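Long-range contacts in ABC-type transport auxiliary lipoprotein component domain-containing protein (Xanthomonas campestris pv. campestris, PDB 2IQI), which is of unknown function but is probably a lipoprotein that serves as an auxiliary component of an ABC-type transporter: residues D75-A80 with Q168-L173; E125-L130 with S141-V146. All blocks are in the same frame, centred on the assembly; numbering follows the deposited sequence.

Contact 1 of 2, residues D75-A80 with Q168-L173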
ATOM      1  N   ASP A  75      -8.062  -0.714   0.443  1.00 38.61           N
ATOM      2  CA  ASP A  75      -8.937   0.302  -0.124  1.00 39.19           C
ATOM      3  C   ASP A  75      -8.209   1.314  -1.010  1.00 38.68           C
ATOM      4  O   ASP A  75      -8.811   1.833  -1.936  1.00 38.88           O
ATOM      5  CB  ASP A  75      -9.766   1.049   0.954  1.00 40.01           C
ATOM      6  CG  ASP A  75     -10.777   0.153   1.652  1.00 42.62           C
ATOM      7  OD1 ASP A  75     -10.773  -1.075   1.367  1.00 46.84           O
ATOM      8  OD2 ASP A  75     -11.572   0.671   2.489  1.00 43.92           O
ATOM      9  N   SER A  76      -6.946   1.622  -0.734  1.00 37.51           N
ATOM     10  CA  SER A  76      -6.282   2.637  -1.533  1.00 37.29           C
ATOM     11  C   SER A  76      -6.072   2.127  -2.906  1.00 36.55           C
ATOM     12  O   SER A  76      -6.262   2.859  -3.890  1.00 36.85           O
ATOM     13  CB  SER A  76      -4.916   2.986  -0.958  1.00 37.42           C
ATOM     14  OG  SER A  76      -5.132   3.672   0.245  1.00 40.13           O
ATOM     15  N   VAL A  77      -5.652   0.864  -2.946  1.00 35.58           N
ATOM     16  CA  VAL A  77      -5.228   0.213  -4.162  1.00 35.39           C
ATOM     17  C   VAL A  77      -6.414   0.094  -5.123  1.00 36.68           C
ATOM     18  O   VAL A  77      -6.341   0.557  -6.280  1.00 37.01           O
ATOM     19  CB  VAL A  77      -4.544  -1.145  -3.877  1.00 34.60           C
ATOM     20  CG1 VAL A  77      -4.463  -1.971  -5.134  1.00 33.55           C
ATOM     21  CG2 VAL A  77      -3.151  -0.910  -3.342  1.00 32.29           C
ATOM     22  N   VAL A  78      -7.506  -0.487  -4.617  1.00 36.86           N
ATOM     23  CA  VAL A  78      -8.721  -0.690  -5.381  1.00 36.59           C
ATOM     24  C   VAL A  78      -9.341   0.646  -5.776  1.00 36.84           C
ATOM     25  O   VAL A  78      -9.710   0.834  -6.924  1.00 36.85           O
ATOM     26  CB  VAL A  78      -9.731  -1.499  -4.584  1.00 36.60           C
ATOM     27  CG1 VAL A  78     -11.102  -1.346  -5.196  1.00 37.49           C
ATOM     28  CG2 VAL A  78      -9.335  -2.935  -4.559  1.00 35.50           C
ATOM     29  N   ARG A  79      -9.443   1.584  -4.842  1.00 36.75           N
ATOM     30  CA  ARG A  79      -9.926   2.903  -5.217  1.00 36.70           C
ATOM     31  C   ARG A  79      -9.052   3.549  -6.253  1.00 36.53           C
ATOM     32  O   ARG A  79      -9.584   4.141  -7.176  1.00 36.45           O
ATOM     33  CB  ARG A  79     -10.125   3.809  -4.016  1.00 37.23           C
ATOM     34  CG  ARG A  79     -11.121   3.157  -3.088  1.00 39.42           C
ATOM     35  CD  ARG A  79     -11.650   3.966  -1.948  1.00 41.84           C
ATOM     36  NE  ARG A  79     -12.517   3.033  -1.232  1.00 47.02           N
ATOM     37  CZ  ARG A  79     -12.738   3.040   0.077  1.00 45.87           C
ATOM     38  NH1 ARG A  79     -12.155   3.962   0.829  1.00 45.69           N
ATOM     39  NH2 ARG A  79     -13.530   2.114   0.616  1.00 41.34           N
ATOM     40  N   ALA A  80      -7.725   3.427  -6.151  1.00 36.34           N
ATOM     41  CA  ALA A  80      -6.873   4.060  -7.183  1.00 36.06           C
ATOM     42  C   ALA A  80      -6.991   3.403  -8.591  1.00 36.65           C
ATOM     43  O   ALA A  80      -6.946   4.097  -9.608  1.00 36.84           O
ATOM     44  CB  ALA A  80      -5.461   4.175  -6.729  1.00 35.77           C
ATOM     45  N   GLN A 168       2.049   7.563  -2.218  1.00 33.48           N
ATOM     46  CA  GLN A 168       3.183   7.201  -3.078  1.00 33.71           C
ATOM     47  C   GLN A 168       3.297   5.690  -3.388  1.00 34.01           C
ATOM     48  O   GLN A 168       3.489   5.348  -4.551  1.00 34.92           O
ATOM     49  CB  GLN A 168       4.496   7.786  -2.566  1.00 32.93           C
ATOM     50  CG  GLN A 168       5.687   7.381  -3.375  1.00 33.49           C
ATOM     51  CD  GLN A 168       7.027   7.878  -2.812  1.00 34.28           C
ATOM     52  OE1 GLN A 168       7.088   8.859  -2.080  1.00 35.47           O
ATOM     53  NE2 GLN A 168       8.108   7.201  -3.186  1.00 34.20           N
ATOM     54  N   VAL A 169       3.153   4.795  -2.398  1.00 33.77           N
ATOM     55  CA  VAL A 169       3.270   3.347  -2.683  1.00 33.24           C
ATOM     56  C   VAL A 169       2.129   2.864  -3.565  1.00 33.99           C
ATOM     57  O   VAL A 169       2.367   2.063  -4.464  1.00 34.51           O
ATOM     58  CB  VAL A 169       3.515   2.412  -1.406  1.00 33.14           C
ATOM     59  CG1 VAL A 169       2.248   2.077  -0.637  1.00 31.92           C
ATOM     60  CG2 VAL A 169       4.226   1.133  -1.797  1.00 32.26           C
ATOM     61  N   THR A 170       0.907   3.362  -3.319  1.00 34.01           N
ATOM     62  CA  THR A 170      -0.271   2.976  -4.089  1.00 33.84           C
ATOM     63  C   THR A 170      -0.046   3.415  -5.539  1.00 34.76           C
ATOM     64  O   THR A 170      -0.387   2.692  -6.462  1.00 34.84           O
ATOM     65  CB  THR A 170      -1.567   3.641  -3.537  1.00 33.61           C
ATOM     66  OG1 THR A 170      -1.771   3.251  -2.180  1.00 33.78           O
ATOM     67  CG2 THR A 170      -2.796   3.270  -4.332  1.00 32.13           C
ATOM     68  N   THR A 171       0.541   4.598  -5.737  1.00 35.58           N
ATOM     69  CA  THR A 171       0.784   5.114  -7.094  1.00 36.05           C
ATOM     70  C   THR A 171       1.781   4.194  -7.820  1.00 36.92           C
ATOM     71  O   THR A 171       1.690   3.955  -9.043  1.00 37.50           O
ATOM     72  CB  THR A 171       1.312   6.568  -7.064  1.00 35.42           C
ATOM     73  OG1 THR A 171       0.325   7.416  -6.478  1.00 35.66           O
ATOM     74  CG2 THR A 171       1.554   7.055  -8.414  1.00 34.53           C
ATOM     75  N   GLU A 172       2.747   3.686  -7.071  1.00 36.73           N
ATOM     76  CA  GLU A 172       3.747   2.836  -7.673  1.00 37.42           C
ATOM     77  C   GLU A 172       3.134   1.466  -7.972  1.00 36.19           C
ATOM     78  O   GLU A 172       3.532   0.802  -8.919  1.00 35.96           O
ATOM     79  CB  GLU A 172       4.995   2.744  -6.777  1.00 37.26           C
ATOM     80  CG  GLU A 172       5.888   3.994  -6.790  1.00 38.44           C
ATOM     81  CD  GLU A 172       7.070   3.968  -5.742  1.00 40.98           C
ATOM     82  OE1 GLU A 172       7.568   2.867  -5.312  1.00 42.54           O
ATOM     83  OE2 GLU A 172       7.519   5.096  -5.366  1.00 46.55           O
ATOM     84  N   LEU A 173       2.161   1.055  -7.171  1.00 35.31           N
ATOM     85  CA  LEU A 173       1.577  -0.270  -7.337  1.00 35.40           C
ATOM     86  C   LEU A 173       0.681  -0.324  -8.555  1.00 34.49           C
ATOM     87  O   LEU A 173       0.802  -1.196  -9.405  1.00 33.98           O
ATOM     88  CB  LEU A 173       0.743  -0.637  -6.124  1.00 35.66           C
ATOM     89  CG  LEU A 173       1.490  -1.320  -5.008  1.00 36.71           C
ATOM     90  CD1 LEU A 173       0.677  -1.329  -3.686  1.00 34.72           C
ATOM     91  CD2 LEU A 173       1.718  -2.709  -5.566  1.00 39.39           C
TER
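In a fold of two helices on one face of a mixed beta-sheet, helices 69-82 and 155-185 pack side by side, and the segments 75-80 and 168-173 are where they cross. The short axes approach to 9.5 Å with a signed angle of -50°, and the backbones come nearest at V77 and T170, 5.7 Å between their CA atoms. S76 and A80, both small, leave T170 room to reach the other backbone.

The apolar contacts centre on T170, whose CB points at the other helix. Its CG2, anti to the backbone N (OG1 holds chi1 -60°), enters the groove formed by one turn of 75-80. There T170 CG2 sits over S76 O (3.5 Å) and packs 3.7 Å from A80 CB and 3.9 Å from V77 CA. Nearer the sheet, V77 and L173 cross at about a right angle, tip to tip, with V77 CG2 3.9 Å from L173 CD1. Both side chains also rest on I105 of strand 101-110, so this pair fills the angle between the helices and the sheet. V19, from a loop, touches A80 and T170.

No hydrogen bond joins the two segments, and the buried hydroxyls are satisfied within their own helices. S76 OG bonds to M72 O and T170 OG1 to L166 O, each one turn back; both oxygens stand beside their backbone N, anti to the carbonyl carbon, which suits this bonding. What T170 OG1 presents across the interface is therefore a van der Waals neighbour: its nearest atom there is the methylene carbon S76 CB, at 3.4 Å.

Contact 2 of 2, residues E125-L130 with S141-V146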
ATOM      1  N   GLU A 125       6.781  -0.935   3.656  1.00 33.24           N
ATOM      2  CA  GLU A 125       7.465  -1.866   2.789  1.00 33.83           C
ATOM      3  C   GLU A 125       6.552  -3.044   2.517  1.00 33.65           C
ATOM      4  O   GLU A 125       5.996  -3.634   3.467  1.00 33.27           O
ATOM      5  CB  GLU A 125       8.777  -2.306   3.391  1.00 33.07           C
ATOM      6  CG  GLU A 125       9.360  -3.559   2.728  1.00 35.99           C
ATOM      7  CD  GLU A 125      10.698  -3.997   3.357  1.00 37.66           C
ATOM      8  OE1 GLU A 125      11.177  -3.305   4.312  1.00 42.65           O
ATOM      9  OE2 GLU A 125      11.283  -5.016   2.877  1.00 41.23           O
ATOM     10  N   LEU A 126       6.393  -3.368   1.226  1.00 33.95           N
ATOM     11  CA  LEU A 126       5.498  -4.442   0.782  1.00 34.72           C
ATOM     12  C   LEU A 126       5.955  -5.153  -0.525  1.00 36.48           C
ATOM     13  O   LEU A 126       6.757  -4.591  -1.308  1.00 37.20           O
ATOM     14  CB  LEU A 126       4.064  -3.946   0.681  1.00 33.02           C
ATOM     15  CG  LEU A 126       3.798  -2.813  -0.323  1.00 33.31           C
ATOM     16  CD1 LEU A 126       3.653  -3.367  -1.759  1.00 28.70           C
ATOM     17  CD2 LEU A 126       2.606  -1.842   0.078  1.00 27.17           C
ATOM     18  N   ASN A 127       5.445  -6.375  -0.757  1.00 36.85           N
ATOM     19  CA  ASN A 127       5.758  -7.122  -1.967  1.00 37.31           C
ATOM     20  C   ASN A 127       4.487  -7.496  -2.723  1.00 38.30           C
ATOM     21  O   ASN A 127       3.566  -8.096  -2.156  1.00 39.25           O
ATOM     22  CB  ASN A 127       6.530  -8.376  -1.593  1.00 37.21           C
ATOM     23  CG  ASN A 127       6.880  -9.233  -2.785  1.00 38.65           C
ATOM     24  OD1 ASN A 127       6.152 -10.189  -3.107  1.00 43.89           O
ATOM     25  ND2 ASN A 127       8.005  -8.918  -3.447  1.00 36.90           N
ATOM     26  N   ALA A 128       4.426  -7.135  -3.998  1.00 38.63           N
ATOM     27  CA  ALA A 128       3.289  -7.486  -4.841  1.00 39.04           C
ATOM     28  C   ALA A 128       3.659  -8.586  -5.798  1.00 39.46           C
ATOM     29  O   ALA A 128       4.712  -8.557  -6.421  1.00 39.46           O
ATOM     30  CB  ALA A 128       2.820  -6.275  -5.643  1.00 39.73           C
ATOM     31  N   LYS A 129       2.785  -9.561  -5.917  1.00 39.90           N
ATOM     32  CA  LYS A 129       2.892 -10.507  -6.988  1.00 40.53           C
ATOM     33  C   LYS A 129       1.705 -10.236  -7.869  1.00 41.26           C
ATOM     34  O   LYS A 129       0.594  -9.970  -7.357  1.00 42.24           O
ATOM     35  CB  LYS A 129       2.764 -11.908  -6.434  1.00 40.58           C
ATOM     36  CG  LYS A 129       3.898 -12.331  -5.567  1.00 41.10           C
ATOM     37  CD  LYS A 129       3.705 -13.748  -5.166  1.00 42.95           C
ATOM     38  CE  LYS A 129       5.047 -14.276  -4.772  1.00 48.14           C
ATOM     39  NZ  LYS A 129       5.682 -13.604  -3.602  1.00 46.07           N
ATOM     40  N   LEU A 130       1.922 -10.296  -9.173  1.00 41.49           N
ATOM     41  CA  LEU A 130       0.848 -10.344 -10.123  1.00 42.78           C
ATOM     42  C   LEU A 130       0.812 -11.757 -10.700  1.00 44.40           C
ATOM     43  O   LEU A 130       1.804 -12.258 -11.226  1.00 45.47           O
ATOM     44  CB  LEU A 130       1.079  -9.312 -11.219  1.00 42.52           C
ATOM     45  CG  LEU A 130      -0.063  -9.217 -12.225  1.00 42.26           C
ATOM     46  CD1 LEU A 130      -1.344  -8.697 -11.512  1.00 42.91           C
ATOM     47  CD2 LEU A 130       0.295  -8.353 -13.394  1.00 39.80           C
ATOM     48  N   SER A 141       6.979  -9.955  -9.748  1.00 45.62           N
ATOM     49  CA  SER A 141       6.980  -9.744  -8.330  1.00 44.14           C
ATOM     50  C   SER A 141       7.869  -8.550  -8.161  1.00 42.85           C
ATOM     51  O   SER A 141       8.790  -8.373  -8.954  1.00 43.38           O
ATOM     52  CB  SER A 141       7.582 -10.949  -7.629  1.00 44.34           C
ATOM     53  OG  SER A 141       7.146 -10.994  -6.270  1.00 47.06           O
ATOM     54  N   ARG A 142       7.584  -7.720  -7.158  1.00 41.22           N
ATOM     55  CA  ARG A 142       8.366  -6.529  -6.890  1.00 39.91           C
ATOM     56  C   ARG A 142       8.168  -6.028  -5.478  1.00 38.94           C
ATOM     57  O   ARG A 142       7.049  -5.910  -4.994  1.00 39.17           O
ATOM     58  CB  ARG A 142       8.028  -5.405  -7.862  1.00 39.91           C
ATOM     59  CG  ARG A 142       8.860  -4.200  -7.573  1.00 42.83           C
ATOM     60  CD  ARG A 142       8.690  -3.073  -8.516  1.00 46.75           C
ATOM     61  NE  ARG A 142       9.305  -3.357  -9.798  1.00 51.77           N
ATOM     62  CZ  ARG A 142       9.362  -2.478 -10.793  1.00 56.58           C
ATOM     63  NH1 ARG A 142       8.860  -1.244 -10.638  1.00 58.47           N
ATOM     64  NH2 ARG A 142       9.930  -2.825 -11.940  1.00 58.51           N
ATOM     65  N   THR A 143       9.280  -5.693  -4.835  1.00 38.15           N
ATOM     66  CA  THR A 143       9.279  -5.067  -3.522  1.00 36.80           C
ATOM     67  C   THR A 143       9.234  -3.561  -3.686  1.00 36.45           C
ATOM     68  O   THR A 143       9.958  -3.016  -4.495  1.00 36.54           O
ATOM     69  CB  THR A 143      10.496  -5.523  -2.750  1.00 36.26           C
ATOM     70  OG1 THR A 143      10.329  -6.914  -2.476  1.00 36.28           O
ATOM     71  CG2 THR A 143      10.645  -4.787  -1.430  1.00 35.76           C
ATOM     72  N   PHE A 144       8.328  -2.914  -2.963  1.00 36.21           N
ATOM     73  CA  PHE A 144       8.182  -1.457  -2.953  1.00 36.26           C
ATOM     74  C   PHE A 144       8.459  -0.999  -1.540  1.00 36.69           C
ATOM     75  O   PHE A 144       7.844  -1.534  -0.635  1.00 37.40           O
ATOM     76  CB  PHE A 144       6.745  -1.051  -3.326  1.00 35.47           C
ATOM     77  CG  PHE A 144       6.370  -1.356  -4.752  1.00 34.57           C
ATOM     78  CD1 PHE A 144       6.564  -0.415  -5.751  1.00 31.75           C
ATOM     79  CD2 PHE A 144       5.822  -2.600  -5.094  1.00 33.55           C
ATOM     80  CE1 PHE A 144       6.208  -0.710  -7.062  1.00 33.65           C
ATOM     81  CE2 PHE A 144       5.459  -2.896  -6.390  1.00 33.63           C
ATOM     82  CZ  PHE A 144       5.649  -1.938  -7.392  1.00 33.81           C
ATOM     83  N   THR A 145       9.350  -0.025  -1.355  1.00 36.86           N
ATOM     84  CA  THR A 145       9.614   0.575  -0.046  1.00 37.64           C
ATOM     85  C   THR A 145       9.428   2.079  -0.153  1.00 37.75           C
ATOM     86  O   THR A 145      10.077   2.717  -0.961  1.00 38.18           O
ATOM     87  CB  THR A 145      11.107   0.366   0.462  1.00 37.65           C
ATOM     88  OG1 THR A 145      11.553  -0.961   0.190  1.00 40.08           O
ATOM     89  CG2 THR A 145      11.219   0.609   1.940  1.00 34.76           C
ATOM     90  N   VAL A 146       8.607   2.658   0.698  1.00 37.53           N
ATOM     91  CA  VAL A 146       8.508   4.085   0.719  1.00 37.66           C
ATOM     92  C   VAL A 146       8.699   4.581   2.145  1.00 38.62           C
ATOM     93  O   VAL A 146       8.127   4.009   3.080  1.00 38.60           O
ATOM     94  CB  VAL A 146       7.163   4.521   0.176  1.00 37.60           C
ATOM     95  CG1 VAL A 146       6.934   6.001   0.421  1.00 37.94           C
ATOM     96  CG2 VAL A 146       7.090   4.234  -1.301  1.00 37.12           C
TER
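The F144 ring has R142 CG over one face, 3.8 Å above the plane and displaced toward the rim, while A128 CB lies at its edge, 4.4 Å from CE2. L126 CD1 comes in obliquely, 4.1 Å from F144 CD2, carried there from the crowded chi1 position (62°). W176 of helix 155-185 meets the ring edge-to-face. A second flat group, the N127 amide, has CG anti to the backbone N and reaches across the opposite sheet face: ND2 donates to T143 OG1 at 3.2 Å, with the acceptor 10° out of the amide plane.

These groups sit on the antiparallel hairpin of strands 121-132 and 137-149. L126-F144 and A128-R142 are its hydrogen-bonded pairs. In the first, F144 N donates to L126 O at 2.8 Å (172°), nearly along the C=O axis; in the second, A128 N stands above the carbonyl plane of R142 O. N127-T143 is a non-hydrogen-bonded pair, so its side-chain bond adds a link where the paired backbones exchange none.

The chemistry implies a two-sided hairpin: L126, A128 and F144 form an apolar surface against the helix, bordered by R142, whereas E125, N127 and T143 make a polar one, with E125 salt-bridged to R108 and R109.

How the contacts relate
Contact 1 is wholly buried and joins two helices through side chains, without a cross-segment hydrogen bond; contact 2 is partly buried and rests on backbone hydrogen bonds between neighbouring strands, backed by side-chain packing. Their centres are 12 Å apart, and they meet where helix 155-185 lies on the hairpin. L173 serves both contacts, with CD2 against A128, 3.7 Å from its CB, and V169 CG2 is 3.7 Å from F144 CB. E172, partly exposed, brings OE1 to 3.5 Å from F144 CD1. Along the chain, contact 2 is nested inside the loop closed by contact 1, with helix 155-185 the next element after strand 137-149.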